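Local coordinates for DNA repair protein RecN (Deinococcus radiodurans, PDB 4ABY), which hydrolyses ATP through its SMC-like head domain, the part described here, and may take part in recombinational repair of damaged DNA, at residues L170-V174 with A233-A238; A257-L263 with D276-S282; L306-T310 with Q339-L343. One frame throughout, in Å; residues are numbered along the deposited sequence.

Contact 1: L170-V174 with A233-A238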
loop_
_atom_site.group_PDB
_atom_site.type_symbol
_atom_site.label_atom_id
_atom_site.label_comp_id
_atom_site.label_asym_id
_atom_site.label_seq_id
_atom_site.Cartn_x
_atom_site.Cartn_y
_atom_site.Cartn_z
ATOM N N LEU A 170 -10.349 -0.942 13.175
ATOM C CA LEU A 170 -11.251 -0.528 14.242
ATOM C C LEU A 170 -10.935 -1.240 15.549
ATOM O O LEU A 170 -11.017 -0.649 16.623
ATOM C CB LEU A 170 -12.702 -0.787 13.833
ATOM C CG LEU A 170 -13.811 -0.265 14.751
ATOM C CD1 LEU A 170 -13.611 1.210 15.070
ATOM C CD2 LEU A 170 -15.170 -0.501 14.116
ATOM N N ASP A 171 -10.560 -2.509 15.453
ATOM C CA ASP A 171 -10.333 -3.321 16.641
ATOM C C ASP A 171 -9.090 -2.929 17.435
ATOM O O ASP A 171 -8.966 -3.298 18.604
ATOM C CB ASP A 171 -10.305 -4.811 16.287
ATOM C CG ASP A 171 -11.696 -5.399 16.140
ATOM O OD1 ASP A 171 -12.659 -4.619 15.981
ATOM O OD2 ASP A 171 -11.830 -6.641 16.186
ATOM N N ARG A 172 -8.172 -2.193 16.814
ATOM C CA ARG A 172 -6.987 -1.734 17.538
ATOM C C ARG A 172 -7.239 -0.389 18.213
ATOM O O ARG A 172 -6.320 0.242 18.735
ATOM C CB ARG A 172 -5.729 -1.714 16.657
ATOM C CG ARG A 172 -5.774 -0.806 15.435
ATOM C CD ARG A 172 -4.567 -1.090 14.533
ATOM N NE ARG A 172 -4.690 -0.512 13.193
ATOM C CZ ARG A 172 -3.959 0.506 12.742
ATOM N NH1 ARG A 172 -3.042 1.072 13.519
ATOM N NH2 ARG A 172 -4.141 0.958 11.506
ATOM N N ARG A 173 -8.506 0.021 18.208
ATOM C CA ARG A 173 -8.956 1.207 18.927
ATOM C C ARG A 173 -9.715 0.781 20.177
ATOM O O ARG A 173 -10.012 1.597 21.051
ATOM C CB ARG A 173 -9.864 2.055 18.039
ATOM C CG ARG A 173 -9.238 2.450 16.715
ATOM C CD ARG A 173 -8.171 3.524 16.893
ATOM N NE ARG A 173 -8.743 4.866 16.853
ATOM C CZ ARG A 173 -8.081 5.946 16.449
ATOM N NH1 ARG A 173 -6.816 5.843 16.046
ATOM N NH2 ARG A 173 -8.688 7.128 16.441
ATOM N N VAL A 174 -10.034 -0.507 20.252
ATOM C CA VAL A 174 -10.769 -1.050 21.388
ATOM C C VAL A 174 -10.127 -2.345 21.878
ATOM O O VAL A 174 -10.815 -3.324 22.158
ATOM C CB VAL A 174 -12.259 -1.297 21.044
ATOM C CG1 VAL A 174 -12.950 0.013 20.714
ATOM C CG2 VAL A 174 -12.390 -2.273 19.889
ATOM N N ALA A 233 -18.350 -1.013 21.681
ATOM C CA ALA A 233 -17.101 -0.276 21.646
ATOM C C ALA A 233 -16.760 0.064 20.210
ATOM O O ALA A 233 -16.329 1.173 19.911
ATOM C CB ALA A 233 -15.992 -1.091 22.272
ATOM N N ARG A 234 -16.955 -0.902 19.319
ATOM C CA ARG A 234 -16.703 -0.690 17.900
ATOM C C ARG A 234 -17.489 0.514 17.387
ATOM O O ARG A 234 -16.907 1.480 16.896
ATOM C CB ARG A 234 -17.042 -1.949 17.098
ATOM C CG ARG A 234 -16.000 -3.053 17.223
ATOM C CD ARG A 234 -16.457 -4.335 16.549
ATOM N NE ARG A 234 -15.385 -5.324 16.452
ATOM C CZ ARG A 234 -15.562 -6.583 16.060
ATOM N NH1 ARG A 234 -16.773 -7.014 15.734
ATOM N NH2 ARG A 234 -14.529 -7.413 15.997
ATOM N N GLU A 235 -18.812 0.458 17.515
ATOM C CA GLU A 235 -19.666 1.567 17.097
ATOM C C GLU A 235 -19.296 2.864 17.811
ATOM O O GLU A 235 -19.408 3.948 17.238
ATOM C CB GLU A 235 -21.140 1.238 17.334
ATOM C CG GLU A 235 -21.757 0.316 16.289
ATOM C CD GLU A 235 -23.149 -0.163 16.683
ATOM O OE1 GLU A 235 -23.365 -0.444 17.881
ATOM O OE2 GLU A 235 -24.027 -0.265 15.797
ATOM N N ARG A 236 -18.860 2.747 19.061
ATOM C CA ARG A 236 -18.485 3.910 19.851
ATOM C C ARG A 236 -17.261 4.596 19.263
ATOM O O ARG A 236 -17.251 5.813 19.083
ATOM C CB ARG A 236 -18.197 3.503 21.295
ATOM C CG ARG A 236 -17.788 4.654 22.205
ATOM C CD ARG A 236 -17.221 4.148 23.530
ATOM N NE ARG A 236 -15.826 3.722 23.417
ATOM C CZ ARG A 236 -15.322 2.639 24.003
ATOM N NH1 ARG A 236 -16.099 1.860 24.741
ATOM N NH2 ARG A 236 -14.041 2.330 23.848
ATOM N N GLU A 237 -16.235 3.806 18.961
ATOM C CA GLU A 237 -14.958 4.339 18.506
ATOM C C GLU A 237 -14.892 4.532 16.998
ATOM O O GLU A 237 -13.895 5.027 16.480
ATOM C CB GLU A 237 -13.819 3.429 18.960
ATOM C CG GLU A 237 -13.567 3.462 20.451
ATOM C CD GLU A 237 -13.112 4.826 20.931
ATOM O OE1 GLU A 237 -11.946 5.195 20.658
ATOM O OE2 GLU A 237 -13.920 5.526 21.580
ATOM N N ALA A 238 -15.953 4.149 16.296
ATOM C CA ALA A 238 -15.964 4.223 14.836
ATOM C C ALA A 238 -16.026 5.656 14.305
ATOM O O ALA A 238 -15.210 6.052 13.476
ATOM C CB ALA A 238 -17.109 3.397 14.271
#

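Contact 2: A257-L263 with D276-S282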
loop_
_atom_site.group_PDB
_atom_site.type_symbol
_atom_site.label_atom_id
_atom_site.label_comp_id
_atom_site.label_asym_id
_atom_site.label_seq_id
_atom_site.Cartn_x
_atom_site.Cartn_y
_atom_site.Cartn_z
ATOM N N ALA A 257 -16.115 13.380 0.310
ATOM C CA ALA A 257 -15.986 11.961 0.571
ATOM C C ALA A 257 -16.801 11.610 1.801
ATOM O O ALA A 257 -16.835 12.369 2.768
ATOM C CB ALA A 257 -14.532 11.584 0.765
ATOM N N ARG A 258 -17.482 10.470 1.743
ATOM C CA ARG A 258 -18.202 9.941 2.894
ATOM C C ARG A 258 -17.631 8.573 3.231
ATOM O O ARG A 258 -17.241 7.820 2.339
ATOM C CB ARG A 258 -19.700 9.823 2.610
ATOM C CG ARG A 258 -20.419 11.137 2.348
ATOM C CD ARG A 258 -21.894 11.009 2.700
ATOM N NE ARG A 258 -22.744 11.895 1.910
ATOM C CZ ARG A 258 -24.022 12.151 2.187
ATOM N NH1 ARG A 258 -24.601 11.597 3.247
ATOM N NH2 ARG A 258 -24.722 12.968 1.410
HETATM N N MSE A 259 -17.581 8.258 4.519
HETATM C CA MSE A 259 -16.964 7.019 4.973
HETATM C C MSE A 259 -17.601 6.545 6.271
HETATM O O MSE A 259 -18.000 7.355 7.105
HETATM C CB MSE A 259 -15.459 7.218 5.168
HETATM C CG MSE A 259 -14.762 6.075 5.887
HETATM SE SE MSE A 259 -12.824 6.300 5.995
HETATM C CE MSE A 259 -12.362 6.019 4.124
ATOM N N GLU A 260 -17.705 5.232 6.435
ATOM C CA GLU A 260 -18.234 4.670 7.668
ATOM C C GLU A 260 -17.769 3.232 7.872
ATOM O O GLU A 260 -17.475 2.523 6.909
ATOM C CB GLU A 260 -19.761 4.713 7.659
ATOM C CG GLU A 260 -20.396 3.598 6.845
ATOM C CD GLU A 260 -21.909 3.657 6.863
ATOM O OE1 GLU A 260 -22.449 4.685 7.329
ATOM O OE2 GLU A 260 -22.549 2.681 6.411
ATOM N N PHE A 261 -17.699 2.811 9.131
ATOM C CA PHE A 261 -17.503 1.403 9.449
ATOM C C PHE A 261 -18.852 0.747 9.694
ATOM O O PHE A 261 -19.638 1.223 10.507
ATOM C CB PHE A 261 -16.615 1.235 10.679
ATOM C CG PHE A 261 -15.155 1.380 10.390
ATOM C CD1 PHE A 261 -14.451 0.349 9.800
ATOM C CD2 PHE A 261 -14.485 2.546 10.707
ATOM C CE1 PHE A 261 -13.106 0.480 9.528
ATOM C CE2 PHE A 261 -13.138 2.682 10.441
ATOM C CZ PHE A 261 -12.449 1.648 9.850
ATOM N N ALA A 262 -19.119 -0.339 8.981
ATOM C CA ALA A 262 -20.377 -1.054 9.137
ATOM C C ALA A 262 -20.160 -2.389 9.833
ATOM O O ALA A 262 -19.278 -3.166 9.450
ATOM C CB ALA A 262 -21.041 -1.263 7.788
ATOM N N LEU A 263 -20.960 -2.649 10.860
ATOM C CA LEU A 263 -20.943 -3.944 11.519
ATOM C C LEU A 263 -22.004 -4.835 10.899
ATOM O O LEU A 263 -23.155 -4.433 10.740
ATOM C CB LEU A 263 -21.190 -3.800 13.018
ATOM C CG LEU A 263 -20.330 -2.755 13.721
ATOM C CD1 LEU A 263 -20.482 -2.874 15.222
ATOM C CD2 LEU A 263 -18.880 -2.909 13.321
ATOM N N ASP A 276 -19.026 -8.916 11.636
ATOM C CA ASP A 276 -18.010 -8.561 10.652
ATOM C C ASP A 276 -17.833 -7.052 10.651
ATOM O O ASP A 276 -18.806 -6.314 10.755
ATOM C CB ASP A 276 -18.453 -9.001 9.259
ATOM C CG ASP A 276 -17.982 -10.396 8.904
ATOM O OD1 ASP A 276 -16.909 -10.809 9.396
ATOM O OD2 ASP A 276 -18.677 -11.071 8.113
ATOM N N VAL A 277 -16.599 -6.584 10.532
ATOM C CA VAL A 277 -16.369 -5.146 10.471
ATOM C C VAL A 277 -15.902 -4.730 9.085
ATOM O O VAL A 277 -14.832 -5.141 8.631
ATOM C CB VAL A 277 -15.366 -4.674 11.533
ATOM C CG1 VAL A 277 -14.980 -3.226 11.279
ATOM C CG2 VAL A 277 -15.958 -4.835 12.924
ATOM N N LEU A 278 -16.714 -3.917 8.418
ATOM C CA LEU A 278 -16.454 -3.536 7.033
ATOM C C LEU A 278 -16.257 -2.035 6.891
ATOM O O LEU A 278 -16.892 -1.247 7.594
ATOM C CB LEU A 278 -17.607 -3.988 6.138
ATOM C CG LEU A 278 -17.872 -5.491 6.132
ATOM C CD1 LEU A 278 -19.368 -5.787 6.154
ATOM C CD2 LEU A 278 -17.193 -6.140 4.942
ATOM N N LEU A 279 -15.372 -1.647 5.976
ATOM C CA LEU A 279 -15.112 -0.240 5.708
ATOM C C LEU A 279 -15.744 0.176 4.384
ATOM O O LEU A 279 -15.411 -0.367 3.330
ATOM C CB LEU A 279 -13.610 0.024 5.680
ATOM C CG LEU A 279 -13.233 1.489 5.497
ATOM C CD1 LEU A 279 -13.852 2.315 6.613
ATOM C CD2 LEU A 279 -11.723 1.660 5.458
ATOM N N ARG A 280 -16.657 1.137 4.448
ATOM C CA ARG A 280 -17.389 1.579 3.270
ATOM C C ARG A 280 -17.059 3.033 2.951
ATOM O O ARG A 280 -16.842 3.838 3.851
ATOM C CB ARG A 280 -18.892 1.394 3.487
ATOM C CG ARG A 280 -19.281 -0.042 3.841
ATOM C CD ARG A 280 -20.769 -0.194 4.121
ATOM N NE ARG A 280 -21.586 -0.002 2.928
ATOM C CZ ARG A 280 -22.713 0.702 2.911
ATOM N NH1 ARG A 280 -23.148 1.279 4.026
ATOM N NH2 ARG A 280 -23.406 0.837 1.786
ATOM N N PHE A 281 -17.025 3.367 1.664
ATOM C CA PHE A 281 -16.524 4.664 1.231
ATOM C C PHE A 281 -17.161 5.122 -0.075
ATOM O O PHE A 281 -17.364 4.327 -0.994
ATOM C CB PHE A 281 -14.999 4.594 1.076
ATOM C CG PHE A 281 -14.373 5.851 0.539
ATOM C CD1 PHE A 281 -14.067 6.903 1.385
ATOM C CD2 PHE A 281 -14.063 5.967 -0.807
ATOM C CE1 PHE A 281 -13.481 8.052 0.896
ATOM C CE2 PHE A 281 -13.480 7.114 -1.303
ATOM C CZ PHE A 281 -13.187 8.158 -0.451
ATOM N N SER A 282 -17.481 6.411 -0.143
ATOM C CA SER A 282 -17.914 7.043 -1.382
ATOM C C SER A 282 -17.056 8.276 -1.619
ATOM O O SER A 282 -16.896 9.107 -0.726
ATOM C CB SER A 282 -19.388 7.439 -1.308
ATOM O OG SER A 282 -19.597 8.431 -0.319
#

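Contact 3: L306-T310 with Q339-L343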
loop_
_atom_site.group_PDB
_atom_site.type_symbol
_atom_site.label_atom_id
_atom_site.label_comp_id
_atom_site.label_asym_id
_atom_site.label_seq_id
_atom_site.Cartn_x
_atom_site.Cartn_y
_atom_site.Cartn_z
ATOM N N LEU A 306 -3.145 6.404 1.138
ATOM C CA LEU A 306 -2.184 7.343 1.695
ATOM C C LEU A 306 -2.702 7.952 2.996
ATOM O O LEU A 306 -2.006 7.949 4.009
ATOM C CB LEU A 306 -1.867 8.447 0.686
ATOM C CG LEU A 306 -0.992 9.603 1.178
ATOM C CD1 LEU A 306 0.360 9.094 1.638
ATOM C CD2 LEU A 306 -0.830 10.642 0.088
ATOM N N ALA A 307 -3.928 8.468 2.960
ATOM C CA ALA A 307 -4.535 9.087 4.134
ATOM C C ALA A 307 -4.555 8.131 5.314
ATOM O O ALA A 307 -4.080 8.458 6.397
ATOM C CB ALA A 307 -5.941 9.564 3.822
ATOM N N VAL A 308 -5.108 6.945 5.100
ATOM C CA VAL A 308 -5.139 5.932 6.145
ATOM C C VAL A 308 -3.726 5.607 6.622
ATOM O O VAL A 308 -3.486 5.454 7.816
ATOM C CB VAL A 308 -5.822 4.640 5.666
ATOM C CG1 VAL A 308 -5.962 3.665 6.818
ATOM C CG2 VAL A 308 -7.181 4.954 5.066
ATOM N N SER A 309 -2.790 5.512 5.685
ATOM C CA SER A 309 -1.412 5.183 6.025
ATOM C C SER A 309 -0.727 6.232 6.910
ATOM O O SER A 309 0.028 5.879 7.811
ATOM C CB SER A 309 -0.588 4.916 4.762
ATOM O OG SER A 309 -0.965 3.686 4.165
ATOM N N THR A 310 -0.980 7.516 6.671
ATOM C CA THR A 310 -0.340 8.547 7.486
ATOM C C THR A 310 -1.066 8.749 8.809
ATOM O O THR A 310 -0.437 9.026 9.831
ATOM C CB THR A 310 -0.265 9.896 6.770
ATOM O OG1 THR A 310 -1.582 10.437 6.639
ATOM C CG2 THR A 310 0.352 9.740 5.401
ATOM N N GLN A 339 1.306 14.818 2.733
ATOM C CA GLN A 339 1.028 13.548 3.394
ATOM C C GLN A 339 2.127 12.536 3.111
ATOM O O GLN A 339 2.573 11.824 4.011
ATOM C CB GLN A 339 -0.331 12.995 2.970
ATOM C CG GLN A 339 -1.499 13.779 3.530
ATOM C CD GLN A 339 -1.428 13.907 5.037
ATOM O OE1 GLN A 339 -1.433 12.909 5.754
ATOM N NE2 GLN A 339 -1.355 15.140 5.527
ATOM N N LEU A 340 2.560 12.476 1.857
ATOM C CA LEU A 340 3.665 11.606 1.481
ATOM C C LEU A 340 4.891 11.919 2.325
ATOM O O LEU A 340 5.555 11.015 2.839
ATOM C CB LEU A 340 3.993 11.765 -0.002
ATOM C CG LEU A 340 3.036 11.046 -0.946
ATOM C CD1 LEU A 340 3.254 11.489 -2.381
ATOM C CD2 LEU A 340 3.213 9.545 -0.797
ATOM N N SER A 341 5.182 13.207 2.472
ATOM C CA SER A 341 6.335 13.634 3.246
ATOM C C SER A 341 6.275 13.070 4.664
ATOM O O SER A 341 7.259 12.530 5.166
ATOM C CB SER A 341 6.421 15.156 3.275
ATOM O OG SER A 341 7.718 15.578 3.655
ATOM N N ARG A 342 5.111 13.177 5.296
ATOM C CA ARG A 342 4.939 12.721 6.671
ATOM C C ARG A 342 5.058 11.214 6.820
ATOM O O ARG A 342 5.634 10.720 7.786
ATOM C CB ARG A 342 3.591 13.169 7.216
ATOM C CG ARG A 342 3.360 14.656 7.101
ATOM C CD ARG A 342 2.169 15.073 7.941
ATOM N NE ARG A 342 1.352 13.921 8.323
ATOM C CZ ARG A 342 0.263 14.000 9.082
ATOM N NH1 ARG A 342 -0.135 15.180 9.535
ATOM N NH2 ARG A 342 -0.428 12.904 9.388
ATOM N N LEU A 343 4.490 10.478 5.876
ATOM C CA LEU A 343 4.605 9.032 5.908
ATOM C C LEU A 343 6.074 8.651 5.793
ATOM O O LEU A 343 6.497 7.620 6.303
ATOM C CB LEU A 343 3.792 8.414 4.779
ATOM C CG LEU A 343 3.886 6.902 4.607
ATOM C CD1 LEU A 343 3.624 6.192 5.921
ATOM C CD2 LEU A 343 2.919 6.440 3.530
#

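Contact 1: L170-V174 with A233-A238
L170 presses both methyls onto the backbone of helix 214-249 and the CB of R234. CG stands anti to the backbone N (chi1 -173°), which carries CD1 to within 3.8 Å of A238 CA while CD2 lies against R234 CB at 3.8 Å. A branched aliphatic chain suits this place because it can cover a helix turn and also reach F261 and V277 of the neighbouring strand pair.

D171, on the last turn of helix 163-171, offers its carboxylate to R234. The arginine, extended from CG to NE, grips it side-on with two nitrogens: NE donates to OD1 at 2.9 Å, and NH2 meets the syn lone pair of OD2 at 2.8 Å with an N-H...O angle of 163°. The two planes are only 19° apart, so the pairing is nearly coplanar, which should limit the rotation of both groups.

After this the chain leaves the helix. R173 keeps its CB 4.3 Å from E237 CB. V174, at the N-cap position of helix 175-197, places CG1 against A233 CB at 3.6 Å and beside CG of E237, whose carboxylate is held by R236 NE. The compact alanine lets the valine come close.

R236 also forms a salt bridge to E177 on helix 175-197. The arrangement is consistent with the place where the coiled coil leaves an SMC-like head: helix 175-197 sets out beside the returning helix 214-249.

Contact 2: A257-L263 with D276-S282
L278 O accepts the amide of A262 at 2.8 Å (N to O) and also receives the CA-H of F261, with CA 3.3 Å away. The N-H...O angle of the amide bond is 162°. With the reciprocal L278 N to A262 O bond it makes one hydrogen-bonded pair of an antiparallel ladder; E260 with R280 and R258 with S282 make two more, all doubly bonded.

Between these rungs the non-hydrogen-bonded pairs M259-F281, F261-L279 and L263-V277 send their side chains to one face. L279 CD1 sits over a face of the F261 ring, 3.6 Å from its centroid, a CH-pi contact; with CG anti to the backbone N (chi1 -176°), the leucine brings that methyl over the ring. M259, present as selenomethionine, bends at its end and brings CE obliquely to the F281 ring, with CG 3.9 Å from L279 CD1. At the other end the side chains of L263 and V277 lie side by side, pointing the same way, with CD2 of L263 3.5 Å from CG2 of V277. Leucine, valine and phenylalanine suit this face because helices 163-171 and 214-249 cover it, through L170 and L241 among others.

The opposite face is more polar. E260 OE2 and R280 NH1 form a salt bridge of 2.8 Å whose hydrogen bond is weak and bent, the planes standing 57° apart, while R280 CD rests on the methyl of A262. The chemistry thus implies a two-sided hairpin: backbone bonds set the register, an oily face turns to the helices, and a charged pair occupies the other side.

Contact 3: L306-T310 with Q339-L343
T310 and Q339 supply the hydrogen bond of this helix pair. The hydroxyl OG1 donates to OE1 of the glutamine at 2.6 Å, arriving nearly in line with the amide C=O (angle 164°). Threonine OG1 lies between its backbone N and carbonyl carbon (chi1 69°), and this turn aims the hydroxyl at the amide while CG2 swings toward the other helix. Q339 bends at chi2 to bring its oxygen there; that oxygen also lies 3.5 Å above the guanidinium plane of R342, whose positive charge may polarise the carbonyl. A valine in place of this threonine would probably leave the Q339 amide oxygen without its hydroxyl donor and the glutamine end freer to turn.

The remaining contacts are apolar. T310 CG2 packs on L343 CB at 3.7 Å, which is why a residue with both a hydroxyl and a methyl fits. L306 divides its branches, CD2 against Q339 CB at 3.8 Å and CD1 against L340 CD2 at 3.8 Å, and S309, small enough for close approach, sets its CB 4.0 Å from L343 CD2.

The two helical segments run 9.5 Å apart at 38°. L306, L340 and L343 all reach F321 of strand 318-321, and L340 and L343 also meet V349 of strand 348-352. Helix 330-343 joins these two parallel strands in a beta-alpha-beta crossover, with helix 298-312 packed alongside it over the sheet and helix 214-249 touching both helices.

In the fold
Contacts 1 and 2 adjoin, their centres about 13 Å apart: R234 NE lies 3.6 Å from V277 CG2, and E235 CG 3.6 Å from L263 CD1, so the helix pair of contact 1 rests on the end of the strand pair nearest its 264-275 connection. Contact 3 is farther off, its centre about 20 Å from that of contact 2 and about 22 Å from that of contact 1, without touching either. Helix 214-249 spans the set: it supplies 233-238, and near its end I249 meets M259 while V248 meets Q339. All three lie away from the predicted ATP-binding loop G67-S74, although helix 298-312 begins in the SGGE sequence of an ABC-type signature motif.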